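Local coordinates for beta-gamma-crystallin (PDB 4IAU), which is of unknown function but binds calcium and belongs to the beta/gamma-crystallin family, at residues 17-21 against 75-79. Residue numbers count along the deposited sequence, not the author numbering.
Sequences DFTSE and SFRPV
Phe76 drives the edge of its ring against the face of Phe18, a T-shaped pair with centroids 4.9 Å apart, planes at 84° and Phe76 CE2 3.7 Å from Phe18 CG. Phe18 (chi1 m) points toward the other segment from the end of strand 15-18, whereas Phe76 (chi1 p) leaves strand 75-78 sideways and reaches inward. Flat, apolar rings suit this place between the two sheets of the Greek-key sandwich that forms the N-terminal domain, where Leu8 touches both and Trp39 packs on Phe76. Strand 75-78 is extended. Beyond Phe18 the chain turns at Thr19 (phi/psi -129/5), becomes extended again, and runs from CA 18 to CA 21 at 93° to the line from CA 76 to CA 78. The segments cross at Glu21 and Arg77, CA to CA 4.1 Å, with Glu21 CB 3.6 Å from Arg77 CB and Glu21 CA 3.7 Å from Phe76 O. Pro78, whose nitrogen carries no hydrogen and so leaves no donor unsatisfied, sets its CD 3.7 Å from Glu21 N. Both long side chains start with chi1 p and carry their charged ends away from the aromatic pair; Tyr47 meets both, by OH to Glu21 OE1 and by cation-pi to Arg77, whose NH2 bonds Gly96 O. Direct contact is thus aromatic and aliphatic packing, Gln22 supplies the backbone bond to Phe76, and one water, donating to Glu21 OE1 (2.8 Å) and accepting from Arg77 NH1 (2.9 Å), links carboxylate and guanidinium without a salt bridge.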
# COMPACT_ATOMS: atom_id res chain seq x y z
N ASP A 17 13.32 -12.13 -9.29
CA ASP A 17 12.55 -12.12 -8.06
C ASP A 17 12.96 -10.90 -7.22
O ASP A 17 14.10 -10.49 -7.21
CB ASP A 17 12.79 -13.38 -7.26
CG ASP A 17 12.37 -14.67 -7.95
OD1 ASP A 17 11.61 -14.61 -8.90
OD2 ASP A 17 12.87 -15.75 -7.48
N PHE A 18 11.97 -10.35 -6.50
CA PHE A 18 12.16 -9.21 -5.63
C PHE A 18 11.57 -9.52 -4.27
O PHE A 18 10.53 -10.17 -4.14
CB PHE A 18 11.44 -8.00 -6.21
CG PHE A 18 11.98 -7.60 -7.57
CD1 PHE A 18 11.48 -8.21 -8.72
CD2 PHE A 18 12.99 -6.66 -7.68
CE1 PHE A 18 11.98 -7.89 -9.98
CE2 PHE A 18 13.48 -6.32 -8.94
CZ PHE A 18 13.00 -6.94 -10.07
N THR A 19 12.24 -8.98 -3.22
CA THR A 19 11.82 -9.18 -1.84
C THR A 19 11.72 -7.85 -1.11
O THR A 19 11.46 -7.85 0.09
CB THR A 19 12.80 -10.08 -1.09
OG1 THR A 19 14.10 -9.50 -1.12
CG2 THR A 19 12.88 -11.45 -1.76
N SER A 20 11.90 -6.73 -1.78
CA SER A 20 11.86 -5.43 -1.15
C SER A 20 11.33 -4.39 -2.11
O SER A 20 11.25 -4.63 -3.32
CB SER A 20 13.24 -5.05 -0.63
OG SER A 20 14.09 -4.83 -1.73
N GLU A 21 11.02 -3.22 -1.60
CA GLU A 21 10.44 -2.15 -2.40
C GLU A 21 11.39 -1.67 -3.49
O GLU A 21 12.60 -1.57 -3.28
CB GLU A 21 10.00 -0.97 -1.52
CG GLU A 21 11.11 -0.12 -0.95
CD GLU A 21 10.59 1.06 -0.17
OE1 GLU A 21 10.05 1.98 -0.84
OE2 GLU A 21 10.60 1.05 1.06
N SER A 75 7.32 1.25 -10.56
CA SER A 75 7.68 1.06 -9.18
C SER A 75 6.73 0.02 -8.60
O SER A 75 5.65 -0.22 -9.14
CB SER A 75 7.65 2.36 -8.36
OG SER A 75 6.37 2.97 -8.35
N PHE A 76 7.13 -0.59 -7.47
CA PHE A 76 6.29 -1.59 -6.82
C PHE A 76 6.86 -1.84 -5.45
O PHE A 76 8.06 -1.63 -5.19
CB PHE A 76 6.18 -2.87 -7.67
CG PHE A 76 7.49 -3.52 -8.07
CD1 PHE A 76 8.12 -3.12 -9.23
CD2 PHE A 76 8.08 -4.51 -7.31
CE1 PHE A 76 9.31 -3.74 -9.61
CE2 PHE A 76 9.25 -5.10 -7.70
CZ PHE A 76 9.89 -4.72 -8.86
N ARG A 77 5.99 -2.32 -4.54
CA ARG A 77 6.44 -2.51 -3.17
C ARG A 77 5.54 -3.49 -2.45
O ARG A 77 4.35 -3.61 -2.76
CB ARG A 77 6.49 -1.17 -2.39
CG ARG A 77 5.15 -0.43 -2.39
CD ARG A 77 5.28 0.87 -1.60
NE ARG A 77 4.12 1.72 -1.82
CZ ARG A 77 4.06 3.00 -1.43
NH1 ARG A 77 5.07 3.52 -0.73
NH2 ARG A 77 3.02 3.74 -1.72
N PRO A 78 6.06 -4.16 -1.43
CA PRO A 78 5.25 -5.04 -0.61
C PRO A 78 4.45 -4.22 0.40
O PRO A 78 4.77 -3.10 0.76
CB PRO A 78 6.30 -5.92 0.09
CG PRO A 78 7.50 -4.99 0.25
CD PRO A 78 7.50 -4.17 -0.99
N VAL A 79 3.38 -4.85 0.89
CA VAL A 79 2.60 -4.31 1.97
C VAL A 79 3.13 -4.98 3.24
O VAL A 79 2.80 -6.12 3.57
CB VAL A 79 1.10 -4.54 1.78
CG1 VAL A 79 0.31 -3.91 2.93
CG2 VAL A 79 0.62 -3.98 0.42
O HOH W 1 7.66 2.75 0.33